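Local atomic coordinates of glycosyl hydrolase, family 38 (Enterococcus faecalis, PDB entry 5KBP), a protein that probably hydrolyses alpha-mannosidic bonds, as a bacterial member of glycoside hydrolase family 38. Residues A[97-100]-A[101-104]; A[307-310]-A[311-314]. All blocks are in the same frame, centred on the assembly; numbering follows the deposited sequence.

Contact 1: residues A[97-100]-A[101-104]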
# COMPACT_ATOMS: atom_id res chain seq x y z
N LEU A 97 21.28 -5.18 5.35
CA LEU A 97 20.26 -5.45 4.34
C LEU A 97 19.84 -4.22 3.54
O LEU A 97 18.99 -4.34 2.66
CB LEU A 97 19.03 -6.10 4.98
CG LEU A 97 19.23 -7.56 5.40
CD1 LEU A 97 17.95 -8.14 5.96
CD2 LEU A 97 19.72 -8.37 4.21
N ILE A 98 20.41 -3.05 3.82
CA ILE A 98 20.15 -1.86 3.01
C ILE A 98 21.47 -1.39 2.41
O ILE A 98 22.55 -1.71 2.91
CB ILE A 98 19.47 -0.73 3.81
CG1 ILE A 98 20.44 -0.11 4.81
CG2 ILE A 98 18.23 -1.25 4.52
CD1 ILE A 98 19.87 1.10 5.52
N SER A 99 21.36 -0.63 1.33
CA SER A 99 22.54 -0.23 0.58
C SER A 99 23.43 0.70 1.40
O SER A 99 23.03 1.24 2.44
CB SER A 99 22.13 0.47 -0.73
OG SER A 99 21.46 1.69 -0.47
N SER A 100 24.66 0.87 0.92
CA SER A 100 25.61 1.76 1.59
C SER A 100 25.08 3.18 1.65
O SER A 100 25.14 3.84 2.70
CB SER A 100 26.95 1.72 0.86
OG SER A 100 27.51 0.41 0.88
N GLU A 101 24.54 3.68 0.54
CA GLU A 101 24.00 5.04 0.52
C GLU A 101 22.76 5.16 1.39
O GLU A 101 22.57 6.19 2.05
CB GLU A 101 23.69 5.46 -0.92
CG GLU A 101 24.91 5.85 -1.72
CD GLU A 101 25.59 7.10 -1.17
OE1 GLU A 101 24.87 8.01 -0.71
OE2 GLU A 101 26.84 7.15 -1.18
N SER A 102 21.92 4.12 1.42
CA SER A 102 20.72 4.17 2.24
C SER A 102 21.06 4.37 3.72
O SER A 102 20.32 5.04 4.45
CB SER A 102 19.89 2.90 2.05
OG SER A 102 19.36 2.84 0.74
N ASN A 103 22.17 3.79 4.17
CA ASN A 103 22.63 4.04 5.53
C ASN A 103 23.01 5.50 5.72
O ASN A 103 22.76 6.08 6.78
CB ASN A 103 23.81 3.13 5.86
CG ASN A 103 23.39 1.69 6.11
OD1 ASN A 103 22.79 1.38 7.14
ND2 ASN A 103 23.70 0.81 5.17
N VAL A 104 23.62 6.11 4.70
CA VAL A 104 24.01 7.51 4.79
C VAL A 104 22.79 8.42 4.69
O VAL A 104 22.68 9.41 5.43
CB VAL A 104 25.06 7.83 3.71
CG1 VAL A 104 25.17 9.33 3.50
CG2 VAL A 104 26.42 7.25 4.10
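Ser99 meets Ser102 at the start of helix 100-117, a textbook N-cap that shows how a serine just ahead of a helix supplies an acceptor for the first turn. Glu101 opens the helical side of the contact. Its CB lies 4.4 Å from Ser99 OG, while its chain, bent at chi2, carries the carboxylate to Arg846 and Arg105, which both form salt bridges with OE1; Tyr693 OH and Thr832 hold OE2. This carboxylate near the amino end of a helix would probably be kept ionised by two arginines and the positive end of the helix dipole together. At Ser102 the cap itself is made: the backbone N donates to Ser99 OG over 3.1 Å, with an angle of 151° at the hydrogen. The cap oxygen reaches that N-H because Ser99 chi1, 65°, sets OG between its own backbone N and carbonyl carbon. Ser102 OG lies 2.7 Å from Ser99 OG, and each hydroxyl has a further partner on helix 304-332, Glu318 for Ser99 and Gln314 for Ser102. Asn103 follows with its backbone N, which donates to Ser99 O at 3.2 Å, the donor tilted 25° from the carbonyl plane; its ND2 makes a second, weak bond to the same oxygen. Ile98 lays the apolar branch CG1-CD1 obliquely over one face of the Asn103 amide, whose OD1 is hydrogen-bonded to Gln93. Over that face Ile98 CG1 stands 3.4 Å from Asn103 ND2, and Ile98 CD1 the same 3.4 Å from Asn103 OD1. The last residue, Val104, meets Ser100, whose hydroxyl is hydrogen-bonded to Tyr693 N: Val104 N makes a weak i to i-4 bond to Ser100 O, 3.4 Å long.

Contact 2: residues A[307-310]-A[311-314]; sequences KQWN and TKVQ. With SO4 (sulfate ion), chain F.
Lys312 lays its side chain alongside Trp309, three residues earlier, and can be followed atom by atom. Lys312 CB sits 3.5 Å from Gln308 O. From there CG runs anti to the backbone N, and Lys312 CD comes 3.3 Å from sulfate O3. The bend at chi3, 60°, brings Lys312 CE over the indole, 3.7 Å from the centroid of its six-membered ring in a CH-pi contact. Lys312 NZ ends above the same face, 3.3 Å from that centroid and 8° off the ring normal: a cation-pi pair at i, i+3 along helix 304-332, in the family's middle domain. Lys312 NZ also donates to O4 of the sulfate, probably a crystallisation ion, over 3.1 Å. At the ring edge Val313 CG2 meets Trp309 CE3, and helix 362-393 adds Met369 and Glu373 around the indole. One turn back, Lys307 O takes two donors, Thr311 N at 3.0 Å and Thr311 OG1 at 3.1 Å, from opposite faces of its carbonyl plane. Farther round, the amides of Asn310 and Gln314 are turned 39° apart, and His351 NE2 is hydrogen-bonded to Asn310 OD1.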
# COMPACT_ATOMS: atom_id res chain seq x y z
N LYS A 307 13.85 -8.06 -0.74
CA LYS A 307 15.24 -7.70 -0.99
C LYS A 307 15.46 -7.34 -2.46
O LYS A 307 16.26 -6.46 -2.77
CB LYS A 307 16.17 -8.84 -0.57
CG LYS A 307 16.50 -8.89 0.92
CD LYS A 307 15.34 -9.40 1.75
CE LYS A 307 15.76 -9.63 3.19
NZ LYS A 307 14.63 -10.07 4.03
N GLN A 308 14.76 -8.03 -3.36
CA GLN A 308 14.89 -7.72 -4.78
C GLN A 308 14.33 -6.33 -5.09
O GLN A 308 14.96 -5.55 -5.82
CB GLN A 308 14.19 -8.78 -5.62
CG GLN A 308 14.87 -10.14 -5.60
CD GLN A 308 14.16 -11.18 -6.44
OE1 GLN A 308 12.93 -11.22 -6.48
NE2 GLN A 308 14.93 -12.02 -7.11
N TRP A 309 13.16 -6.01 -4.55
CA TRP A 309 12.59 -4.69 -4.76
C TRP A 309 13.45 -3.61 -4.12
O TRP A 309 13.61 -2.52 -4.68
CB TRP A 309 11.16 -4.64 -4.20
CG TRP A 309 10.12 -4.99 -5.21
CD1 TRP A 309 9.64 -6.23 -5.49
CD2 TRP A 309 9.44 -4.08 -6.09
NE1 TRP A 309 8.69 -6.16 -6.49
CE2 TRP A 309 8.56 -4.85 -6.87
CE3 TRP A 309 9.50 -2.70 -6.29
CZ2 TRP A 309 7.73 -4.28 -7.84
CZ3 TRP A 309 8.68 -2.14 -7.25
CH2 TRP A 309 7.81 -2.92 -8.01
N ASN A 310 14.01 -3.88 -2.94
CA ASN A 310 14.86 -2.90 -2.28
C ASN A 310 16.10 -2.60 -3.12
O ASN A 310 16.47 -1.43 -3.30
CB ASN A 310 15.26 -3.39 -0.89
CG ASN A 310 15.88 -2.30 -0.05
OD1 ASN A 310 15.58 -1.12 -0.22
ND2 ASN A 310 16.77 -2.69 0.86
N THR A 311 16.74 -3.64 -3.65
CA THR A 311 17.87 -3.44 -4.55
C THR A 311 17.46 -2.62 -5.77
O THR A 311 18.19 -1.72 -6.20
CB THR A 311 18.45 -4.79 -4.98
OG1 THR A 311 19.02 -5.45 -3.84
CG2 THR A 311 19.53 -4.60 -6.03
N LYS A 312 16.29 -2.91 -6.34
CA LYS A 312 15.85 -2.22 -7.55
C LYS A 312 15.59 -0.75 -7.28
O LYS A 312 16.04 0.12 -8.04
CB LYS A 312 14.60 -2.90 -8.11
CG LYS A 312 13.99 -2.17 -9.30
CD LYS A 312 12.89 -3.00 -9.95
CE LYS A 312 11.77 -3.30 -8.98
NZ LYS A 312 10.68 -4.09 -9.62
N VAL A 313 14.85 -0.44 -6.21
CA VAL A 313 14.51 0.95 -5.91
C VAL A 313 15.75 1.74 -5.53
O VAL A 313 15.88 2.92 -5.88
CB VAL A 313 13.43 1.00 -4.81
CG1 VAL A 313 13.11 2.45 -4.45
CG2 VAL A 313 12.17 0.28 -5.27
N GLN A 314 16.68 1.11 -4.81
CA GLN A 314 17.90 1.81 -4.40
C GLN A 314 18.76 2.18 -5.60
O GLN A 314 19.25 3.31 -5.70
CB GLN A 314 18.68 0.95 -3.41
CG GLN A 314 18.08 0.92 -2.01
CD GLN A 314 18.73 -0.13 -1.12
OE1 GLN A 314 18.82 0.04 0.09
NE2 GLN A 314 19.19 -1.22 -1.73
S SO4 F . 10.38 -1.54 -12.95
O1 SO4 F . 9.31 -0.54 -12.83
O2 SO4 F . 10.70 -1.73 -14.36
O3 SO4 F . 11.56 -1.07 -12.24
O4 SO4 F . 9.93 -2.80 -12.37

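Overall arrangement
Contact 1 belongs to the N-terminal domain of the family and contact 2, about 200 residues later, to its middle domain; their centres are nevertheless only about 11 Å apart, and they touch. Gln314 OE1 is the shared point: it probably accepts from Ser99 N and from Ser102 OG, each at 2.9 Å, joining the cap of helix 100-117 to helix 304-332. Leu97 O also packs 3.3 Å from Asn310 ND2. Both contacts lie away from Phe253 and Tyr256, the calcium-binding residues, and no calcium is bound to this chain here. The pair thus illustrates how one amide oxygen can join a helix start to the flank of another helix, while the sulfate belongs to contact 2 alone, at its exposed lysine.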